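Local coordinates for neuraminidase (Influenza A virus, PDB 4K3Y), which is a neuraminidase-like surface protein of a bat influenza virus, with the beta-propeller fold of viral sialidases but probably without their usual activity, at residues C[114-117]-C[121-124]; C[132-137]-C[158-163]. All coordinates share one frame; numbering follows the deposited sequence.

Contact 1: residues C[114-117]-C[121-124]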
loop_
_atom_site.group_PDB
_atom_site.type_symbol
_atom_site.label_atom_id
_atom_site.label_comp_id
_atom_site.label_asym_id
_atom_site.label_seq_id
_atom_site.Cartn_x
_atom_site.Cartn_y
_atom_site.Cartn_z
ATOM N N LEU C 114 -4.686 23.686 -2.892
ATOM C CA LEU C 114 -4.104 24.969 -3.284
ATOM C C LEU C 114 -2.669 25.048 -2.809
ATOM O O LEU C 114 -2.404 24.946 -1.613
ATOM C CB LEU C 114 -4.902 26.143 -2.738
ATOM C CG LEU C 114 -6.331 26.158 -3.271
ATOM C CD1 LEU C 114 -7.258 25.446 -2.286
ATOM C CD2 LEU C 114 -6.797 27.576 -3.554
ATOM N N SER C 115 -1.749 25.227 -3.752
ATOM C CA SER C 115 -0.326 25.230 -3.443
ATOM C C SER C 115 0.377 26.459 -4.024
ATOM O O SER C 115 0.281 26.731 -5.224
ATOM C CB SER C 115 0.326 23.938 -3.953
ATOM O OG SER C 115 1.688 23.856 -3.555
ATOM N N VAL C 116 1.075 27.197 -3.159
ATOM C CA VAL C 116 1.888 28.349 -3.566
ATOM C C VAL C 116 3.276 27.904 -4.025
ATOM O O VAL C 116 3.965 27.182 -3.313
ATOM C CB VAL C 116 2.078 29.362 -2.403
ATOM C CG1 VAL C 116 3.001 30.517 -2.834
ATOM C CG2 VAL C 116 0.740 29.898 -1.930
ATOM N N ALA C 117 3.691 28.361 -5.200
ATOM C CA ALA C 117 4.965 27.957 -5.779
ATOM C C ALA C 117 5.595 29.136 -6.507
ATOM O O ALA C 117 5.012 30.225 -6.545
ATOM C CB ALA C 117 4.766 26.780 -6.734
ATOM N N PHE C 121 2.652 32.443 -7.085
ATOM C CA PHE C 121 1.341 32.206 -7.688
ATOM C C PHE C 121 0.736 30.960 -7.040
ATOM O O PHE C 121 1.446 30.134 -6.459
ATOM C CB PHE C 121 1.447 32.004 -9.197
ATOM C CG PHE C 121 2.332 30.848 -9.585
ATOM C CD1 PHE C 121 3.702 31.030 -9.745
ATOM C CD2 PHE C 121 1.800 29.578 -9.778
ATOM C CE1 PHE C 121 4.523 29.971 -10.094
ATOM C CE2 PHE C 121 2.617 28.515 -10.122
ATOM C CZ PHE C 121 3.980 28.710 -10.283
ATOM N N VAL C 122 -0.575 30.822 -7.124
ATOM C CA VAL C 122 -1.207 29.643 -6.565
ATOM C C VAL C 122 -1.686 28.703 -7.662
ATOM O O VAL C 122 -2.474 29.091 -8.519
ATOM C CB VAL C 122 -2.377 30.015 -5.658
ATOM C CG1 VAL C 122 -3.198 28.776 -5.319
ATOM C CG2 VAL C 122 -1.851 30.695 -4.400
ATOM N N SER C 123 -1.199 27.468 -7.639
ATOM C CA SER C 123 -1.709 26.451 -8.543
ATOM C C SER C 123 -2.806 25.681 -7.824
ATOM O O SER C 123 -2.714 25.428 -6.621
ATOM C CB SER C 123 -0.586 25.523 -9.038
ATOM O OG SER C 123 0.140 24.931 -7.970
ATOM N N ILE C 124 -3.870 25.348 -8.545
ATOM C CA ILE C 124 -4.940 24.535 -7.965
ATOM C C ILE C 124 -4.953 23.127 -8.566
ATOM O O ILE C 124 -5.024 22.956 -9.789
ATOM C CB ILE C 124 -6.325 25.199 -8.117
ATOM C CG1 ILE C 124 -6.270 26.643 -7.598
ATOM C CG2 ILE C 124 -7.392 24.372 -7.398
ATOM C CD1 ILE C 124 -7.590 27.376 -7.645
#

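Contact 2: residues C[132-137]-C[158-163]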
loop_
_atom_site.group_PDB
_atom_site.type_symbol
_atom_site.label_atom_id
_atom_site.label_comp_id
_atom_site.label_asym_id
_atom_site.label_seq_id
_atom_site.Cartn_x
_atom_site.Cartn_y
_atom_site.Cartn_z
ATOM N N ASP C 132 -6.742 25.118 -12.116
ATOM C CA ASP C 132 -6.768 26.567 -12.140
ATOM C C ASP C 132 -5.462 27.139 -11.616
ATOM O O ASP C 132 -4.621 26.418 -11.081
ATOM C CB ASP C 132 -7.945 27.101 -11.313
ATOM C CG ASP C 132 -8.701 28.224 -12.017
ATOM O OD1 ASP C 132 -8.121 28.899 -12.908
ATOM O OD2 ASP C 132 -9.887 28.423 -11.672
ATOM N N THR C 133 -5.302 28.445 -11.780
ATOM C CA THR C 133 -4.138 29.131 -11.262
ATOM C C THR C 133 -4.510 30.570 -10.876
ATOM O O THR C 133 -5.235 31.251 -11.610
ATOM C CB THR C 133 -2.969 29.089 -12.275
ATOM O OG1 THR C 133 -1.817 29.726 -11.714
ATOM C CG2 THR C 133 -3.348 29.784 -13.571
ATOM N N ILE C 134 -4.035 31.017 -9.710
ATOM C CA ILE C 134 -4.370 32.343 -9.197
ATOM C C ILE C 134 -3.141 33.232 -9.048
ATOM O O ILE C 134 -2.087 32.769 -8.604
ATOM C CB ILE C 134 -5.087 32.248 -7.847
ATOM C CG1 ILE C 134 -6.345 31.386 -7.978
ATOM C CG2 ILE C 134 -5.435 33.642 -7.334
ATOM C CD1 ILE C 134 -7.131 31.243 -6.676
ATOM N N HIS C 135 -3.280 34.510 -9.411
ATOM C CA HIS C 135 -2.133 35.424 -9.437
ATOM C C HIS C 135 -2.290 36.681 -8.587
ATOM O O HIS C 135 -3.405 37.198 -8.411
ATOM C CB HIS C 135 -1.782 35.790 -10.877
ATOM C CG HIS C 135 -1.485 34.603 -11.724
ATOM N ND1 HIS C 135 -2.472 33.867 -12.349
ATOM C CD2 HIS C 135 -0.313 33.987 -12.021
ATOM C CE1 HIS C 135 -1.921 32.869 -13.013
ATOM N NE2 HIS C 135 -0.611 32.919 -12.831
ATOM N N PRO C 136 -1.161 37.173 -8.048
ATOM C CA PRO C 136 -1.199 38.370 -7.201
ATOM C C PRO C 136 -1.501 39.635 -7.992
ATOM O O PRO C 136 -0.891 39.891 -9.026
ATOM C CB PRO C 136 0.218 38.428 -6.598
ATOM C CG PRO C 136 1.076 37.630 -7.545
ATOM C CD PRO C 136 0.185 36.565 -8.113
ATOM N N THR C 137 -2.464 40.405 -7.503
ATOM C CA THR C 137 -2.670 41.766 -7.966
ATOM C C THR C 137 -1.685 42.672 -7.221
ATOM O O THR C 137 -0.837 43.335 -7.830
ATOM C CB THR C 137 -4.129 42.236 -7.699
ATOM O OG1 THR C 137 -4.179 43.112 -6.564
ATOM C CG2 THR C 137 -5.030 41.039 -7.431
ATOM N N THR C 158 -12.154 28.950 0.161
ATOM C CA THR C 158 -10.837 29.182 0.737
ATOM C C THR C 158 -10.539 30.673 0.717
ATOM O O THR C 158 -11.176 31.425 -0.031
ATOM C CB THR C 158 -9.728 28.406 -0.011
ATOM O OG1 THR C 158 -8.473 28.584 0.663
ATOM C CG2 THR C 158 -9.603 28.882 -1.457
ATOM N N ILE C 159 -9.586 31.100 1.547
ATOM C CA ILE C 159 -9.201 32.506 1.611
ATOM C C ILE C 159 -7.725 32.663 1.252
ATOM O O ILE C 159 -6.894 31.889 1.712
ATOM C CB ILE C 159 -9.510 33.097 2.998
ATOM C CG1 ILE C 159 -11.002 32.934 3.302
ATOM C CG2 ILE C 159 -9.111 34.574 3.051
ATOM C CD1 ILE C 159 -11.381 32.998 4.773
ATOM N N ILE C 160 -7.408 33.647 0.412
ATOM C CA ILE C 160 -6.026 33.875 -0.020
ATOM C C ILE C 160 -5.567 35.298 0.266
ATOM O O ILE C 160 -6.312 36.257 0.059
ATOM C CB ILE C 160 -5.842 33.552 -1.511
ATOM C CG1 ILE C 160 -6.180 32.078 -1.759
ATOM C CG2 ILE C 160 -4.416 33.873 -1.984
ATOM C CD1 ILE C 160 -5.936 31.633 -3.170
ATOM N N ALA C 161 -4.331 35.423 0.742
ATOM C CA ALA C 161 -3.779 36.714 1.131
ATOM C C ALA C 161 -2.786 37.256 0.102
ATOM O O ALA C 161 -1.975 36.506 -0.453
ATOM C CB ALA C 161 -3.119 36.607 2.494
ATOM N N ASP C 162 -2.859 38.564 -0.134
ATOM C CA ASP C 162 -1.890 39.277 -0.956
ATOM C C ASP C 162 -1.346 40.463 -0.152
ATOM O O ASP C 162 -1.712 40.653 1.017
ATOM C CB ASP C 162 -2.545 39.772 -2.247
ATOM C CG ASP C 162 -1.553 39.939 -3.389
ATOM O OD1 ASP C 162 -0.332 40.056 -3.130
ATOM O OD2 ASP C 162 -2.004 39.960 -4.555
ATOM N N GLY C 163 -0.469 41.252 -0.774
ATOM C CA GLY C 163 0.174 42.364 -0.097
ATOM C C GLY C 163 1.628 42.064 0.210
ATOM O O GLY C 163 2.017 40.905 0.333
#

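Contact 1: residues C[114-117]-C[121-124]
The carbonyl oxygen of Ser115 is gripped twice by Ser123, whose N donates from 2.9 Å and whose OG donates from 3.3 Å, the two arriving from opposite faces of the carbonyl plane. The serines form a hydrogen-bonded pair in an antiparallel beta hairpin, the two middle strands of one four-stranded propeller blade. Ser115 N returns a nearly straight bond to Ser123 O (3.0 Å). Serine suits position 123 because its short side chain, with OG between the backbone N and the carbonyl carbon (chi1 55°), can bend back to the partner strand; the hydroxyl of Ser115 instead bonds to Val98 O.

On the face carrying Leu114, Val116, Val122 and Ile124, branched apolar side chains pack together and against the segment leading to the next blade, with Val122 on Leu142 and Leu114 on Cys149. Leu114 and Ile124 lie alongside each other, pointing the same way, while Val116 CG2 meets Val122 CG2 obliquely at 3.7 Å. The other face, with Ala117 and Phe121, turns to a second subunit, whose Met363 packs on Phe121. Ala117 is small enough to sit close to the large ring: its CB lies 4.1 Å from Phe121 CZ, and its carbonyl oxygen stands 3.5 Å above the ring plane, displaced toward the rim.

Contact 2: residues C[132-137]-C[158-163]
Ile134 and Ile160 reach toward each other tip to tip, their CD1 methyls meeting at 3.7 Å. They bridge two adjacent blades of the propeller: Ile134 ends strand 129-134, the fourth and one of the two edge strands of its blade, and Ile160 lies on the second strand of the next. In each the CG1-CD1 arm is stretched out (chi2 near 180°) while CG2 branches off at CB, and the two extended arms span backbones whose CA atoms are 9.5 Å apart. Tyr174, from the neighbouring strand 170-177, also packs against Ile134.

Farther along, the two segments draw closer, and the carboxylate of Asp162 points at the loop at Pro136 and Thr137. Its CG is anti to the backbone N (chi1 -154°), which carries OD2 to within 3.4 Å of Pro136 CB, beside the proline ring, and 3.0 Å of Thr137 N. OD2 accepts a hydrogen bond from Asn138 N. OD1 takes Gly140 N and, on its anti side and out of the carboxylate plane, Gly163 N. The positive phi of Gly163 (107°) suits a residue without a side chain. An aspartate whose oxygens collect several backbone N-H groups in this way is probably ionised, and its charge would help fix the loop after Ile134 against the next blade.

How the contacts relate
Contact 1 and contact 2 are joined by strand pairing, their centres about 8 Å apart. Strand 121-126, which supplies one half of contact 1, pairs with strand 129-134, which leads into contact 2: Val122 O lies 2.8 Å from Ile134 N, and Ile124 N lies 2.9 Å from Asp132 O, both probable hydrogen bonds. Side chains of Val122 and Ile124 also pack on Ile134, so the apolar face of the hairpin continues through that residue to the next blade. Contact 1 thus holds strands within a blade, contact 2 holds blade to blade. Both also border a second subunit, whose Val22 packs on Ser123 and whose Thr359 packs on Thr133.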